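Local coordinates for ribosome inactivating type 1 protein (Iris hollandica, PDB 3MVG), which belongs to the type 1 ribosome-inactivating proteins of plants, which consist of the toxin-family chain alone, with no lectin chain attached, at residues A[82-85]-A[86-90]; A[103-107]-A[108-112]; A[127-130]-A[131-135]; A[209-213]-A[214-218]. All coordinates share one frame; numbering follows the deposited sequence. Where two conformers were deposited one is given.

Contact 1 of 4, residues A[82-85]-A[86-90]; sequences FYLL and SDTPA. Unlike the reference sequence in segment 86-90: S86 (reference Ala).
L84 and T88 meet at about a right angle across a type I beta turn, L85 to T88, that carries the chain off the end of strand 81-84. The branch point of the leucine faces the threonine methyl, L84 CG lying 4.1 Å from T88 CG2. The threonine rotamer (chi1 -59°) makes this possible: it sets CG2 anti to the backbone N and swings the hydroxyl beside that nitrogen, so that the two branches serve different neighbours. T88 OG1 passes 3.7 Å from L85 CB and hydrogen-bonds to V74 O of the adjacent strand, which fixes the rotation of the side chain. L85 offers little more than this CB to the turn, because its branches pack on F104 instead. D87 approaches the same carbon, its OD1 3.8 Å from L85 CB. Y95 of helix 92-95 packs on both L84 and T88, while R101 donates from NH1 to T88 O and so ties the turn to strand 100-101. Closing the turn, T88 N donates to L85 O at 3.1 Å, nearly straight at the hydrogen (166°) but with the nitrogen well above the carbonyl plane.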
# COMPACT_ATOMS: atom_id res chain seq x y z
N PHE A 82 2.63 -27.22 21.32
CA PHE A 82 1.54 -26.44 20.75
C PHE A 82 0.61 -25.89 21.83
O PHE A 82 0.41 -26.51 22.89
CB PHE A 82 0.75 -27.25 19.72
CG PHE A 82 1.41 -27.34 18.37
CD1 PHE A 82 2.35 -28.34 18.11
CD2 PHE A 82 1.08 -26.45 17.35
CE1 PHE A 82 2.96 -28.44 16.85
CE2 PHE A 82 1.69 -26.54 16.09
CZ PHE A 82 2.62 -27.54 15.85
N TYR A 83 0.07 -24.71 21.53
CA TYR A 83 -0.84 -23.96 22.37
C TYR A 83 -2.06 -23.68 21.53
O TYR A 83 -1.97 -23.08 20.45
CB TYR A 83 -0.16 -22.66 22.83
CG TYR A 83 1.03 -22.96 23.72
CD1 TYR A 83 2.31 -23.16 23.19
CD2 TYR A 83 0.85 -23.12 25.09
CE1 TYR A 83 3.39 -23.48 24.02
CE2 TYR A 83 1.92 -23.44 25.92
CZ TYR A 83 3.18 -23.62 25.38
OH TYR A 83 4.24 -23.94 26.22
N LEU A 84 -3.21 -24.14 22.01
CA LEU A 84 -4.47 -24.06 21.26
C LEU A 84 -5.36 -23.00 21.82
O LEU A 84 -5.52 -22.89 23.04
CB LEU A 84 -5.21 -25.40 21.34
CG LEU A 84 -4.91 -26.52 20.35
CD1 LEU A 84 -3.45 -26.65 19.92
CD2 LEU A 84 -5.42 -27.84 20.92
N LEU A 85 -5.99 -22.22 20.95
CA LEU A 85 -7.08 -21.37 21.40
C LEU A 85 -8.21 -22.27 21.92
O LEU A 85 -8.30 -23.45 21.55
CB LEU A 85 -7.55 -20.41 20.30
CG LEU A 85 -6.52 -19.35 19.90
CD1 LEU A 85 -6.95 -18.68 18.60
CD2 LEU A 85 -6.30 -18.31 20.99
N SER A 86 -9.06 -21.73 22.80
CA SER A 86 -10.01 -22.57 23.53
C SER A 86 -10.99 -23.32 22.64
O SER A 86 -11.44 -24.42 22.99
CB SER A 86 -10.76 -21.75 24.58
OG SER A 86 -11.68 -20.86 23.97
N ASP A 87 -11.30 -22.75 21.47
CA ASP A 87 -12.25 -23.36 20.54
C ASP A 87 -11.64 -24.26 19.46
O ASP A 87 -12.36 -24.84 18.66
CB ASP A 87 -13.18 -22.30 19.92
CG ASP A 87 -12.45 -21.12 19.29
OD1 ASP A 87 -11.22 -20.94 19.46
OD2 ASP A 87 -13.14 -20.31 18.63
N THR A 88 -10.32 -24.40 19.46
CA THR A 88 -9.64 -25.16 18.42
C THR A 88 -9.77 -26.67 18.65
O THR A 88 -9.38 -27.16 19.69
CB THR A 88 -8.17 -24.75 18.34
OG1 THR A 88 -8.12 -23.36 18.06
CG2 THR A 88 -7.44 -25.52 17.25
N PRO A 89 -10.33 -27.40 17.66
CA PRO A 89 -10.45 -28.85 17.84
C PRO A 89 -9.09 -29.53 18.04
O PRO A 89 -8.10 -29.18 17.38
CB PRO A 89 -11.11 -29.30 16.53
CG PRO A 89 -11.90 -28.11 16.09
CD PRO A 89 -11.01 -26.95 16.43
N ALA A 90 -9.06 -30.47 18.97
CA ALA A 90 -7.88 -31.29 19.23
C ALA A 90 -7.48 -32.09 18.00
O ALA A 90 -8.32 -32.50 17.20
CB ALA A 90 -8.15 -32.23 20.40

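Contact 2 of 4, residues A[103-107]-A[108-112]. Unlike the reference sequence in segment 103-107: T105 (reference Ile).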
# COMPACT_ATOMS: atom_id res chain seq x y z
N THR A 103 -7.36 -20.49 27.69
CA THR A 103 -8.73 -20.34 28.20
C THR A 103 -9.59 -19.38 27.36
O THR A 103 -10.77 -19.19 27.66
CB THR A 103 -8.74 -19.82 29.65
OG1 THR A 103 -8.31 -18.46 29.67
CG2 THR A 103 -7.83 -20.67 30.53
N PHE A 104 -9.00 -18.79 26.33
CA PHE A 104 -9.70 -17.82 25.48
C PHE A 104 -9.71 -18.20 24.01
O PHE A 104 -8.85 -18.96 23.54
CB PHE A 104 -9.05 -16.43 25.64
CG PHE A 104 -7.55 -16.42 25.41
CD1 PHE A 104 -6.68 -16.67 26.47
CD2 PHE A 104 -7.03 -16.18 24.14
CE1 PHE A 104 -5.29 -16.67 26.26
CE2 PHE A 104 -5.65 -16.17 23.93
CZ PHE A 104 -4.77 -16.42 24.99
N THR A 105 -10.70 -17.67 23.30
CA THR A 105 -10.74 -17.79 21.85
C THR A 105 -9.93 -16.66 21.21
O THR A 105 -9.37 -15.80 21.90
CB THR A 105 -12.19 -17.67 21.32
OG1 THR A 105 -12.63 -16.32 21.49
CG2 THR A 105 -13.15 -18.63 22.03
N GLY A 106 -9.89 -16.68 19.88
CA GLY A 106 -9.18 -15.67 19.11
C GLY A 106 -9.98 -14.44 18.76
O GLY A 106 -9.50 -13.59 18.02
N SER A 107 -11.20 -14.30 19.28
CA SER A 107 -11.95 -13.07 19.02
C SER A 107 -11.23 -11.89 19.66
O SER A 107 -10.59 -12.04 20.70
CB SER A 107 -13.39 -13.16 19.53
OG SER A 107 -13.43 -13.01 20.93
N TYR A 108 -11.33 -10.71 19.06
CA TYR A 108 -10.70 -9.55 19.67
C TYR A 108 -11.32 -9.23 21.04
O TYR A 108 -10.62 -8.77 21.92
CB TYR A 108 -10.74 -8.32 18.77
CG TYR A 108 -9.81 -8.43 17.59
CD1 TYR A 108 -8.43 -8.58 17.78
CD2 TYR A 108 -10.29 -8.40 16.29
CE1 TYR A 108 -7.56 -8.69 16.70
CE2 TYR A 108 -9.42 -8.51 15.20
CZ TYR A 108 -8.06 -8.65 15.42
OH TYR A 108 -7.21 -8.77 14.36
N GLY A 109 -12.61 -9.50 21.20
CA GLY A 109 -13.27 -9.32 22.49
C GLY A 109 -12.59 -10.16 23.56
O GLY A 109 -12.25 -9.65 24.63
N ALA A 110 -12.39 -11.44 23.27
CA ALA A 110 -11.73 -12.33 24.22
C ALA A 110 -10.27 -11.94 24.43
O ALA A 110 -9.78 -11.88 25.56
CB ALA A 110 -11.82 -13.76 23.75
N LEU A 111 -9.55 -11.68 23.33
CA LEU A 111 -8.13 -11.33 23.44
C LEU A 111 -7.92 -10.05 24.23
O LEU A 111 -7.03 -9.99 25.08
CB LEU A 111 -7.50 -11.21 22.05
CG LEU A 111 -7.36 -12.48 21.24
CD1 LEU A 111 -7.03 -12.13 19.79
CD2 LEU A 111 -6.30 -13.40 21.82
N GLN A 112 -8.72 -9.03 23.94
CA GLN A 112 -8.60 -7.74 24.62
C GLN A 112 -8.94 -7.83 26.11
O GLN A 112 -8.32 -7.15 26.93
CB GLN A 112 -9.41 -6.66 23.91
CG GLN A 112 -8.77 -6.31 22.57
CD GLN A 112 -9.60 -5.43 21.66
OE1 GLN A 112 -9.07 -4.86 20.71
NE2 GLN A 112 -10.90 -5.33 21.91
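L111 reaches back from the first turn of helix 108-115 over the loop residues F104, G106 and S107. Its CB stands 3.5 Å from S107 O. The first torsion (chi1 -68°) sets CG anti to its own carbonyl carbon and beside the backbone N, which brings L111 CG nearer still, 3.3 Å from S107 O. Beyond the fork the two methyls part: L111 CD1 comes to 3.4 Å from G106 O, whereas L111 CD2 ends 3.5 Å from F104 CE2. The leucine and phenylalanine side chains cross at about a right angle, and the methyl approaches the ring obliquely. L111 also packs on I153 and I156, so that it joins the loop before helix 108-115 to helix 146-164.

The backbone of the same residue is held by S107, since L111 N donates to S107 O at 2.9 Å in an almost straight bond. S107 is the N-cap: its OG accepts from A110 N at 3.0 Å, with an angle of 163° at the hydrogen. A110 CB lies close beside that hydroxyl and T105 OG1. One glycerol, probably from the crystallisation liquor, hydrogen-bonds to S107 OG, and another takes the N-H of Y108. The serine thus supplies both a side-chain and a main-chain acceptor to N-H groups at the start of the helix, where the partial positive charge of the helix end would probably favour such oxygens.

Contact 3 of 4, residues A[127-130]-A[131-135]; sequences NPLA and TAITT. Unlike the reference sequence in segment 131-135: T134 (reference Ser).
The flat groups joining N127-A130 to T131-T134 are peptide carbonyls of one alpha helix, 126-138, each taking an N-H from four residues on. T131 N lies 2.9 Å from N127 O, and A132 N, I133 N and T134 N donate in the same way to P128 O, L129 O and A130 O. Side-chain carbons lie beside the same oxygens: A132 CB is 3.4 Å from P128 O, and I133 CG1 is 3.3 Å from L129 O.

Along the buried side of the helix L129 and I133 cross obliquely, their ends meeting through L129 CD2 and I133 CD1. In the conformer described here, one of two modelled, L129 has CG anti to the backbone N (chi1 -154°) and also packs on L158 of helix 146-164. The 3.4 Å between L129 CD2 and I133 CD1 is tighter than usual, but because of the second conformer this closeness is doubtful. A132 and T135 extend the interface with helix 146-164 at S151. On another face A130 packs on W57, and T134 OG1 hydrogen-bonds to D56 OD2, holding the helix to that loop.

A threonine hydroxyl adds a second donor to one carbonyl. T135 OG1 gives its proton to T131 O at 2.8 Å from 38° above the carbonyl plane, while T135 N, 2.9 Å from T131 O, arrives from the opposite face.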
# COMPACT_ATOMS: atom_id res chain seq x y z
N ASN A 127 9.26 -3.88 15.56
CA ASN A 127 9.67 -4.14 16.94
C ASN A 127 8.57 -4.82 17.77
O ASN A 127 8.85 -5.80 18.44
CB ASN A 127 10.25 -2.90 17.61
CG ASN A 127 11.69 -2.63 17.22
OD1 ASN A 127 12.55 -3.51 17.36
ND2 ASN A 127 11.96 -1.43 16.73
N PRO A 128 7.31 -4.33 17.70
CA PRO A 128 6.23 -5.08 18.37
C PRO A 128 6.09 -6.51 17.87
O PRO A 128 5.83 -7.41 18.66
CB PRO A 128 4.98 -4.25 18.05
CG PRO A 128 5.52 -2.85 17.98
CD PRO A 128 6.87 -2.97 17.32
N LEU A 129 6.29 -6.72 16.57
CA LEU A 129 6.23 -8.06 15.99
C LEU A 129 7.30 -8.97 16.62
O LEU A 129 7.00 -10.08 17.06
CB LEU A 129 6.40 -7.98 14.46
CG LEU A 129 5.79 -9.08 13.60
CD1 LEU A 129 5.80 -8.69 12.13
CD2 LEU A 129 6.51 -10.40 13.80
N ALA A 130 8.54 -8.48 16.68
CA ALA A 130 9.64 -9.22 17.31
C ALA A 130 9.36 -9.50 18.78
O ALA A 130 9.55 -10.62 19.25
CB ALA A 130 10.95 -8.46 17.15
N THR A 131 8.87 -8.50 19.50
CA THR A 131 8.56 -8.67 20.92
C THR A 131 7.47 -9.71 21.14
O THR A 131 7.55 -10.52 22.07
CB THR A 131 8.20 -7.32 21.53
OG1 THR A 131 9.35 -6.48 21.48
CG2 THR A 131 7.75 -7.48 22.99
N ALA A 132 6.46 -9.71 20.28
CA ALA A 132 5.37 -10.68 20.38
C ALA A 132 5.89 -12.09 20.15
O ALA A 132 5.51 -13.02 20.87
CB ALA A 132 4.25 -10.32 19.40
N ILE A 133 6.77 -12.26 19.16
CA ILE A 133 7.38 -13.57 18.93
C ILE A 133 8.17 -14.03 20.14
O ILE A 133 8.02 -15.16 20.60
CB ILE A 133 8.31 -13.56 17.69
CG1 ILE A 133 7.52 -13.24 16.42
CG2 ILE A 133 9.05 -14.89 17.57
CD1 ILE A 133 8.43 -12.77 15.28
N THR A 134 9.02 -13.15 20.68
CA THR A 134 9.84 -13.50 21.85
C THR A 134 8.97 -13.88 23.03
O THR A 134 9.26 -14.84 23.76
CB THR A 134 10.76 -12.34 22.25
OG1 THR A 134 11.66 -12.05 21.17
CG2 THR A 134 11.59 -12.69 23.45
N THR A 135 7.89 -13.12 23.24
CA THR A 135 7.00 -13.34 24.36
C THR A 135 6.35 -14.72 24.27
O THR A 135 6.36 -15.48 25.25
CB THR A 135 5.94 -12.23 24.46
OG1 THR A 135 6.60 -10.98 24.64
CG2 THR A 135 5.01 -12.46 25.63

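Contact 4 of 4, residues A[209-213]-A[214-218]; sequences QRAEG and GRFLQ
Positive phi values at G213 (55°) and G214 (80°) fold the chain back so that E212 and R215 face each other as the ends of a type I' beta turn. The result is a tight turn closed by a single antiparallel, hydrogen-bonded bridge: E212 N donates to R215 O at 3.0 Å, and R215 N returns a bond of 2.9 Å to E212 O. In the second bond R215 N stands 62° out of the carbonyl plane of E212. R215 O also receives a CA-H...O contact, 3.3 Å from A211 CA. A water accepts from G214 N at 2.8 Å and donates weakly to A211 O, linking the two residues.

L217 completes the contact by spreading its fork between two charged chains. Its CD1 sits 3.8 Å from R210 NE, the two side chains crossing at about a right angle, and its CD2 lies 3.9 Å from E212 CD, so that the methyls pack on the arginine and the carboxylate carbon. A211 CB approaches F216 at the ring edge, 4.3 Å from F216 CD1.

The F216 ring is buried among L204 and V208 of helix 201-210 and V235 and A238 of helix 235-240. R215 NH1 forms a salt bridge with D234 OD1 on strand 229-234, which pairs with strand 215-223; the turn connects that latter strand to helix 201-210.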
# COMPACT_ATOMS: atom_id res chain seq x y z
N GLN A 209 -18.87 -11.41 -3.34
CA GLN A 209 -19.36 -12.65 -3.95
C GLN A 209 -20.79 -12.56 -4.49
O GLN A 209 -21.13 -13.26 -5.44
CB GLN A 209 -19.21 -13.83 -2.99
CG GLN A 209 -17.76 -14.27 -2.85
CD GLN A 209 -17.52 -15.10 -1.62
OE1 GLN A 209 -17.71 -16.32 -1.63
NE2 GLN A 209 -17.09 -14.45 -0.55
N ARG A 210 -21.61 -11.68 -3.91
CA ARG A 210 -23.01 -11.53 -4.31
C ARG A 210 -23.24 -10.37 -5.27
O ARG A 210 -24.37 -10.16 -5.74
CB ARG A 210 -23.89 -11.33 -3.07
CG ARG A 210 -23.84 -12.46 -2.07
CD ARG A 210 -24.93 -12.30 -1.04
NE ARG A 210 -26.25 -12.53 -1.62
CZ ARG A 210 -27.38 -12.69 -0.93
NH1 ARG A 210 -27.36 -12.67 0.40
NH2 ARG A 210 -28.52 -12.90 -1.57
N ALA A 211 -22.19 -9.61 -5.56
CA ALA A 211 -22.33 -8.40 -6.38
C ALA A 211 -22.85 -8.71 -7.78
O ALA A 211 -22.55 -9.77 -8.34
CB ALA A 211 -21.01 -7.66 -6.46
N GLU A 212 -23.63 -7.79 -8.32
CA GLU A 212 -24.20 -7.92 -9.66
C GLU A 212 -23.67 -6.80 -10.52
O GLU A 212 -23.83 -5.62 -10.18
CB GLU A 212 -25.73 -7.91 -9.60
CG GLU A 212 -26.29 -9.20 -9.02
CD GLU A 212 -27.79 -9.19 -8.88
OE1 GLU A 212 -28.45 -8.24 -9.35
OE2 GLU A 212 -28.32 -10.15 -8.29
N GLY A 213 -23.01 -7.16 -11.62
CA GLY A 213 -22.29 -6.20 -12.44
C GLY A 213 -21.29 -5.41 -11.61
O GLY A 213 -21.04 -4.23 -11.88
N GLY A 214 -20.71 -6.06 -10.60
CA GLY A 214 -19.76 -5.43 -9.69
C GLY A 214 -20.36 -4.56 -8.60
O GLY A 214 -19.65 -4.12 -7.71
N ARG A 215 -21.67 -4.33 -8.65
CA ARG A 215 -22.34 -3.47 -7.67
C ARG A 215 -22.83 -4.27 -6.47
O ARG A 215 -23.46 -5.32 -6.63
CB ARG A 215 -23.52 -2.71 -8.30
CG ARG A 215 -23.14 -1.76 -9.45
CD ARG A 215 -22.37 -0.53 -8.98
NE ARG A 215 -23.14 0.29 -8.04
CZ ARG A 215 -22.64 1.33 -7.36
NH1 ARG A 215 -21.37 1.69 -7.50
NH2 ARG A 215 -23.43 2.00 -6.52
N PHE A 216 -22.55 -3.78 -5.27
CA PHE A 216 -22.99 -4.44 -4.05
C PHE A 216 -24.51 -4.41 -3.91
O PHE A 216 -25.13 -3.37 -4.13
CB PHE A 216 -22.40 -3.74 -2.82
CG PHE A 216 -20.95 -4.06 -2.53
CD1 PHE A 216 -20.17 -4.83 -3.39
CD2 PHE A 216 -20.37 -3.55 -1.37
CE1 PHE A 216 -18.83 -5.11 -3.08
CE2 PHE A 216 -19.04 -3.81 -1.06
CZ PHE A 216 -18.27 -4.59 -1.91
N LEU A 217 -25.09 -5.53 -3.50
CA LEU A 217 -26.50 -5.56 -3.13
C LEU A 217 -26.76 -4.70 -1.89
O LEU A 217 -27.80 -4.04 -1.79
CB LEU A 217 -26.98 -6.99 -2.89
CG LEU A 217 -26.78 -8.04 -4.00
CD1 LEU A 217 -27.32 -9.38 -3.52
CD2 LEU A 217 -27.43 -7.63 -5.32
N GLN A 218 -25.82 -4.73 -0.95
CA GLN A 218 -25.91 -3.95 0.28
C GLN A 218 -24.61 -3.17 0.49
O GLN A 218 -23.61 -3.74 0.95
CB GLN A 218 -26.19 -4.87 1.48
CG GLN A 218 -27.56 -5.55 1.46
CD GLN A 218 -28.72 -4.57 1.49
OE1 GLN A 218 -28.66 -3.51 2.13
NE2 GLN A 218 -29.80 -4.92 0.80
O HOH W 1 -20.61 -8.87 -10.21

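Contacts 1 and 2 are neighbours, with centres 12 Å apart: a probable hydrogen bond of 2.9 Å from S86 N to F104 O joins the turn after strand 81-84 to the loop before helix 108-115. Contact 1 is largely buried; contacts 2 and 3 are partly so, and both pack leucines on helix 146-164 without touching each other. Contact 4 lies at the surface, across the chain's centre from contact 3 and about 40 Å from it between centres. A turn bond with apolar packing serves contact 1, an N-cap contact 2 and regular helical bonds contact 3, whereas the exposed turn of contact 4 combines two backbone bonds and a pair of glycines with a leucine lying between charged side chains.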